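Local coordinates for QdtA (Thermoanaerobacterium thermosaccharolyticum, PDB 4ZU5), which belongs to the cupin superfamily, as a WxcM-like protein built on two facing antiparallel beta-sheets, and is modelled here with thymidine, at residues M1-K9 / L71-L82. Sequence-based numbering, arbitrary orientation.
Sequences MLYNVALIK and LKIPDEEKIIEL
Leu2 lies across the hairpin of segment 71-82 among the side chains of Leu71, Ile73, Glu76 and Lys78, although no hydrogen bond joins the two segments. With chi1 at -158° CG stands trans to the main-chain nitrogen, and chi2 near 80° then turns CD1 and CD2 to different neighbours. CD1 sits 4.0 Å from Ile73 CG1 and also meets the CG methylene of Glu76, while CD2 packs 3.8 Å from Lys78 CG and touches Leu71 CD1; the side chains of Leu2 and Lys78 lie alongside each other but run in opposite senses. Two charged residues thus offer their aliphatic stems to an apolar residue, and their ends are engaged with each other: Lys78 NZ makes a 3.1 Å salt bridge to Glu76 OE1, approaching from above the carboxylate plane. Beside Leu2, Ile73 CD1 reaches the Met1 carbonyl O at 3.6 Å and stands obliquely to the Tyr3 ring. Val5 CG1 and Leu71 CD1 then meet tip to tip at 3.8 Å, and farther along Leu7 CD2 makes looser contact with Ile80 CG2 (4.4 Å) and Leu82. Val95 and Leu89 extend the apolar layer round Val5. Strand 5-9 pairs with strand 87-91 in one sheet; strand 76-82 is outermost in the other, joined to neighbouring 67-73 by a type II turn from Ile73 to Glu76. Such packing of one sheet's edge strand and its lead-in against the facing sheet's border hairpin is characteristic of the cupin jelly-roll barrel.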
ATOM      1  N   MET A   1     -16.236 -20.906  11.991  1.00 63.39           N
ATOM      2  CA  MET A   1     -17.120 -21.181  10.835  1.00 63.55           C
ATOM      3  C   MET A   1     -16.517 -20.522   9.604  1.00 52.56           C
ATOM      4  O   MET A   1     -16.178 -21.231   8.665  1.00 43.18           O
ATOM      5  CB  MET A   1     -18.583 -20.766  11.096  1.00 71.75           C
ATOM      6  CG  MET A   1     -19.586 -21.829  10.651  1.00 80.85           C
ATOM      7  SD  MET A   1     -20.703 -22.449  11.941  1.00103.36           S
ATOM      8  CE  MET A   1     -20.859 -24.197  11.544  1.00 92.58           C
ATOM      9  N   LEU A   2     -16.288 -19.207   9.612  1.00 53.08           N
ATOM     10  CA  LEU A   2     -15.482 -18.641   8.520  1.00 47.29           C
ATOM     11  C   LEU A   2     -13.959 -18.790   8.678  1.00 40.86           C
ATOM     12  O   LEU A   2     -13.253 -17.872   9.056  1.00 39.04           O
ATOM     13  CB  LEU A   2     -15.849 -17.220   8.148  1.00 50.98           C
ATOM     14  CG  LEU A   2     -15.332 -17.019   6.711  1.00 52.35           C
ATOM     15  CD1 LEU A   2     -16.218 -17.590   5.618  1.00 55.64           C
ATOM     16  CD2 LEU A   2     -15.156 -15.533   6.488  1.00 58.59           C
ATOM     17  N   TYR A   3     -13.483 -19.918   8.194  1.00 35.08           N
ATOM     18  CA  TYR A   3     -12.061 -20.264   8.219  1.00 36.03           C
ATOM     19  C   TYR A   3     -11.199 -19.404   7.308  1.00 32.97           C
ATOM     20  O   TYR A   3     -11.647 -18.950   6.278  1.00 31.93           O
ATOM     21  CB  TYR A   3     -11.874 -21.713   7.798  1.00 35.26           C
ATOM     22  CG  TYR A   3     -12.461 -22.746   8.722  1.00 40.12           C
ATOM     23  CD1 TYR A   3     -13.522 -23.552   8.322  1.00 40.89           C
ATOM     24  CD2 TYR A   3     -11.951 -22.928  10.000  1.00 40.83           C
ATOM     25  CE1 TYR A   3     -14.065 -24.498   9.179  1.00 40.64           C
ATOM     26  CE2 TYR A   3     -12.500 -23.848  10.858  1.00 42.72           C
ATOM     27  CZ  TYR A   3     -13.546 -24.639  10.430  1.00 43.73           C
ATOM     28  OH  TYR A   3     -14.031 -25.553  11.307  1.00 43.93           O
ATOM     29  N   ASN A   4      -9.925 -19.271   7.654  1.00 33.34           N
ATOM     30  CA  ASN A   4      -8.871 -18.766   6.783  1.00 31.37           C
ATOM     31  C   ASN A   4      -8.982 -17.260   6.555  1.00 32.48           C
ATOM     32  O   ASN A   4      -8.497 -16.716   5.547  1.00 31.49           O
ATOM     33  CB  ASN A   4      -8.770 -19.532   5.464  1.00 33.32           C
ATOM     34  CG  ASN A   4      -8.425 -21.009   5.651  1.00 39.09           C
ATOM     35  OD1 ASN A   4      -8.363 -21.566   6.783  1.00 35.14           O
ATOM     36  ND2 ASN A   4      -8.150 -21.653   4.534  1.00 39.64           N
ATOM     37  N   VAL A   5      -9.581 -16.598   7.520  1.00 32.34           N
ATOM     38  CA  VAL A   5      -9.794 -15.164   7.473  1.00 32.83           C
ATOM     39  C   VAL A   5      -9.571 -14.550   8.837  1.00 34.58           C
ATOM     40  O   VAL A   5      -9.941 -15.165   9.830  1.00 36.13           O
ATOM     41  CB  VAL A   5     -11.237 -14.885   6.980  1.00 35.45           C
ATOM     42  CG1 VAL A   5     -11.558 -13.401   7.021  1.00 38.60           C
ATOM     43  CG2 VAL A   5     -11.372 -15.371   5.556  1.00 36.03           C
ATOM     44  N   ALA A   6      -9.046 -13.323   8.911  1.00 31.85           N
ATOM     45  CA  ALA A   6      -8.923 -12.613  10.179  1.00 31.83           C
ATOM     46  C   ALA A   6      -8.879 -11.131   9.911  1.00 30.92           C
ATOM     47  O   ALA A   6      -8.447 -10.694   8.854  1.00 30.81           O
ATOM     48  CB  ALA A   6      -7.676 -12.973  10.960  1.00 33.25           C
ATOM     49  N   LEU A   7      -9.260 -10.418  10.951  1.00 33.52           N
ATOM     50  CA  LEU A   7      -8.991  -9.000  11.072  1.00 30.42           C
ATOM     51  C   LEU A   7      -7.739  -8.777  11.861  1.00 29.55           C
ATOM     52  O   LEU A   7      -7.616  -9.155  13.045  1.00 30.25           O
ATOM     53  CB  LEU A   7     -10.180  -8.301  11.706  1.00 31.78           C
ATOM     54  CG  LEU A   7     -11.373  -8.269  10.772  1.00 35.91           C
ATOM     55  CD1 LEU A   7     -12.573  -7.867  11.623  1.00 39.51           C
ATOM     56  CD2 LEU A   7     -11.226  -7.321   9.604  1.00 37.60           C
ATOM     57  N   ILE A   8      -6.846  -8.013  11.267  1.00 31.28           N
ATOM     58  CA  ILE A   8      -5.585  -7.706  11.871  1.00 32.90           C
ATOM     59  C   ILE A   8      -5.494  -6.218  12.179  1.00 31.00           C
ATOM     60  O   ILE A   8      -5.877  -5.390  11.356  1.00 33.95           O
ATOM     61  CB  ILE A   8      -4.460  -8.050  10.911  1.00 33.23           C
ATOM     62  CG1 ILE A   8      -4.284  -9.557  10.792  1.00 37.75           C
ATOM     63  CG2 ILE A   8      -3.145  -7.514  11.464  1.00 34.95           C
ATOM     64  CD1 ILE A   8      -3.230  -9.801   9.704  1.00 39.25           C
ATOM     65  N   LYS A   9      -5.024  -5.888  13.363  1.00 32.16           N
ATOM     66  CA  LYS A   9      -4.989  -4.501  13.781  1.00 32.10           C
ATOM     67  C   LYS A   9      -3.569  -4.018  13.708  1.00 31.97           C
ATOM     68  O   LYS A   9      -2.644  -4.645  14.189  1.00 33.79           O
ATOM     69  CB  LYS A   9      -5.579  -4.328  15.202  1.00 35.60           C
ATOM     70  CG  LYS A   9      -5.563  -2.898  15.751  1.00 37.43           C
ATOM     71  CD  LYS A   9      -6.736  -2.146  15.144  1.00 39.38           C
ATOM     72  CE  LYS A   9      -6.930  -0.780  15.762  1.00 43.95           C
ATOM     73  NZ  LYS A   9      -5.785   0.057  15.381  1.00 47.58           N
ATOM     74  N   LEU A  71     -16.958 -12.558   1.529  1.00 33.09           N
ATOM     75  CA  LEU A  71     -16.122 -13.715   1.664  1.00 33.65           C
ATOM     76  C   LEU A  71     -17.014 -14.941   1.688  1.00 35.33           C
ATOM     77  O   LEU A  71     -18.026 -14.980   2.394  1.00 37.21           O
ATOM     78  CB  LEU A  71     -15.343 -13.688   2.984  1.00 36.62           C
ATOM     79  CG  LEU A  71     -14.587 -12.379   3.197  1.00 39.11           C
ATOM     80  CD1 LEU A  71     -14.240 -12.178   4.667  1.00 45.10           C
ATOM     81  CD2 LEU A  71     -13.356 -12.430   2.339  1.00 37.16           C
ATOM     82  N   LYS A  72     -16.590 -15.969   0.975  1.00 35.60           N
ATOM     83  CA  LYS A  72     -17.320 -17.206   1.075  1.00 40.73           C
ATOM     84  C   LYS A  72     -16.513 -18.467   0.888  1.00 36.43           C
ATOM     85  O   LYS A  72     -15.528 -18.527   0.158  1.00 33.63           O
ATOM     86  CB  LYS A  72     -18.531 -17.128   0.145  1.00 49.30           C
ATOM     87  CG  LYS A  72     -18.556 -18.040  -1.049  1.00 56.76           C
ATOM     88  CD  LYS A  72     -19.432 -17.363  -2.091  1.00 69.45           C
ATOM     89  CE  LYS A  72     -20.806 -18.011  -2.197  1.00 75.63           C
ATOM     90  NZ  LYS A  72     -21.481 -17.319  -3.329  1.00 85.42           N
ATOM     91  N   ILE A  73     -16.941 -19.492   1.611  1.00 35.68           N
ATOM     92  CA  ILE A  73     -16.459 -20.821   1.436  1.00 34.64           C
ATOM     93  C   ILE A  73     -17.754 -21.641   1.382  1.00 39.31           C
ATOM     94  O   ILE A  73     -18.841 -21.120   1.647  1.00 36.49           O
ATOM     95  CB  ILE A  73     -15.577 -21.263   2.631  1.00 32.19           C
ATOM     96  CG1 ILE A  73     -16.340 -21.249   3.969  1.00 32.08           C
ATOM     97  CG2 ILE A  73     -14.415 -20.299   2.780  1.00 33.02           C
ATOM     98  CD1 ILE A  73     -15.524 -21.715   5.173  1.00 33.94           C
ATOM     99  N   PRO A  74     -17.622 -22.937   1.160  1.00 41.65           N
ATOM    100  CA  PRO A  74     -18.855 -23.704   1.040  1.00 46.59           C
ATOM    101  C   PRO A  74     -19.717 -23.575   2.295  1.00 46.35           C
ATOM    102  O   PRO A  74     -19.220 -23.656   3.425  1.00 48.79           O
ATOM    103  CB  PRO A  74     -18.344 -25.125   0.813  1.00 44.78           C
ATOM    104  CG  PRO A  74     -17.052 -24.907   0.099  1.00 42.84           C
ATOM    105  CD  PRO A  74     -16.442 -23.750   0.841  1.00 40.36           C
ATOM    106  N   ASP A  75     -20.987 -23.251   2.066  1.00 49.15           N
ATOM    107  CA  ASP A  75     -21.992 -23.210   3.113  1.00 49.95           C
ATOM    108  C   ASP A  75     -21.832 -21.987   3.989  1.00 48.83           C
ATOM    109  O   ASP A  75     -22.620 -21.797   4.892  1.00 48.29           O
ATOM    110  CB  ASP A  75     -21.925 -24.473   3.988  1.00 55.13           C
ATOM    111  CG  ASP A  75     -22.297 -25.758   3.223  1.00 63.26           C
ATOM    112  OD1 ASP A  75     -23.100 -25.672   2.269  1.00 55.57           O
ATOM    113  OD2 ASP A  75     -21.798 -26.853   3.585  1.00 59.67           O
ATOM    114  N   GLU A  76     -20.837 -21.132   3.756  1.00 44.72           N
ATOM    115  CA  GLU A  76     -20.703 -19.994   4.636  1.00 45.20           C
ATOM    116  C   GLU A  76     -20.421 -18.720   3.877  1.00 44.49           C
ATOM    117  O   GLU A  76     -19.657 -18.726   2.932  1.00 43.73           O
ATOM    118  CB  GLU A  76     -19.602 -20.284   5.647  1.00 52.82           C
ATOM    119  CG  GLU A  76     -19.601 -19.355   6.851  1.00 62.86           C
ATOM    120  CD  GLU A  76     -20.828 -19.545   7.727  1.00 68.51           C
ATOM    121  OE1 GLU A  76     -21.628 -18.584   7.852  1.00 62.47           O
ATOM    122  OE2 GLU A  76     -20.991 -20.676   8.241  1.00 74.56           O
ATOM    123  N   GLU A  77     -21.036 -17.618   4.290  1.00 42.40           N
ATOM    124  CA  GLU A  77     -20.687 -16.356   3.699  1.00 44.28           C
ATOM    125  C   GLU A  77     -20.749 -15.239   4.717  1.00 44.30           C
ATOM    126  O   GLU A  77     -21.606 -15.253   5.591  1.00 46.08           O
ATOM    127  CB  GLU A  77     -21.603 -16.081   2.524  1.00 48.74           C
ATOM    128  CG  GLU A  77     -21.596 -14.633   2.093  1.00 50.41           C
ATOM    129  CD  GLU A  77     -22.478 -14.385   0.885  1.00 49.68           C
ATOM    130  OE1 GLU A  77     -23.151 -13.337   0.899  1.00 49.68           O
ATOM    131  OE2 GLU A  77     -22.506 -15.242  -0.024  1.00 46.55           O
ATOM    132  N   LYS A  78     -19.835 -14.278   4.620  1.00 41.67           N
ATOM    133  CA  LYS A  78     -19.859 -13.097   5.472  1.00 43.18           C
ATOM    134  C   LYS A  78     -19.518 -11.918   4.641  1.00 40.00           C
ATOM    135  O   LYS A  78     -18.697 -11.958   3.725  1.00 41.81           O
ATOM    136  CB  LYS A  78     -18.786 -13.046   6.575  1.00 48.41           C
ATOM    137  CG  LYS A  78     -18.629 -14.265   7.440  1.00 61.67           C
ATOM    138  CD  LYS A  78     -19.835 -14.543   8.317  1.00 71.73           C
ATOM    139  CE  LYS A  78     -19.769 -15.998   8.773  1.00 81.93           C
ATOM    140  NZ  LYS A  78     -20.826 -16.323   9.759  1.00 85.56           N
ATOM    141  N   ILE A  79     -20.024 -10.802   5.085  1.00 37.23           N
ATOM    142  CA  ILE A  79     -19.631  -9.602   4.412  1.00 40.07           C
ATOM    143  C   ILE A  79     -18.990  -8.681   5.443  1.00 37.30           C
ATOM    144  O   ILE A  79     -19.505  -8.444   6.529  1.00 38.48           O
ATOM    145  CB  ILE A  79     -20.745  -9.066   3.467  1.00 45.18           C
ATOM    146  CG1 ILE A  79     -21.229  -7.729   3.906  1.00 48.06           C
ATOM    147  CG2 ILE A  79     -21.856 -10.043   3.143  1.00 45.49           C
ATOM    148  CD1 ILE A  79     -20.365  -6.715   3.204  1.00 49.28           C
ATOM    149  N   ILE A  80     -17.779  -8.243   5.157  1.00 34.66           N
ATOM    150  CA  ILE A  80     -17.030  -7.396   6.051  1.00 35.43           C
ATOM    151  C   ILE A  80     -16.859  -6.032   5.398  1.00 36.39           C
ATOM    152  O   ILE A  80     -16.416  -5.967   4.240  1.00 33.77           O
ATOM    153  CB  ILE A  80     -15.601  -7.954   6.183  1.00 39.77           C
ATOM    154  CG1 ILE A  80     -15.639  -9.423   6.612  1.00 43.37           C
ATOM    155  CG2 ILE A  80     -14.817  -7.095   7.155  1.00 42.69           C
ATOM    156  CD1 ILE A  80     -16.003  -9.575   8.058  1.00 46.33           C
ATOM    157  N   GLU A  81     -17.185  -4.976   6.132  1.00 36.50           N
ATOM    158  CA  GLU A  81     -16.925  -3.627   5.668  1.00 36.09           C
ATOM    159  C   GLU A  81     -15.612  -3.103   6.190  1.00 33.08           C
ATOM    160  O   GLU A  81     -15.352  -3.092   7.394  1.00 33.50           O
ATOM    161  CB  GLU A  81     -18.040  -2.668   6.071  1.00 39.11           C
ATOM    162  CG  GLU A  81     -17.865  -1.312   5.440  1.00 42.62           C
ATOM    163  CD  GLU A  81     -18.982  -0.366   5.799  1.00 45.18           C
ATOM    164  OE1 GLU A  81     -20.143  -0.753   5.649  1.00 53.51           O
ATOM    165  OE2 GLU A  81     -18.679   0.743   6.214  1.00 44.42           O
ATOM    166  N   LEU A  82     -14.771  -2.692   5.259  1.00 32.39           N
ATOM    167  CA  LEU A  82     -13.493  -2.118   5.589  1.00 32.35           C
ATOM    168  C   LEU A  82     -13.557  -0.623   5.396  1.00 30.92           C
ATOM    169  O   LEU A  82     -13.971  -0.166   4.323  1.00 37.11           O
ATOM    170  CB  LEU A  82     -12.398  -2.679   4.671  1.00 31.40           C
ATOM    171  CG  LEU A  82     -12.160  -4.181   4.754  1.00 32.91           C
ATOM    172  CD1 LEU A  82     -11.122  -4.634   3.755  1.00 35.21           C
ATOM    173  CD2 LEU A  82     -11.685  -4.518   6.175  1.00 34.81           C
TER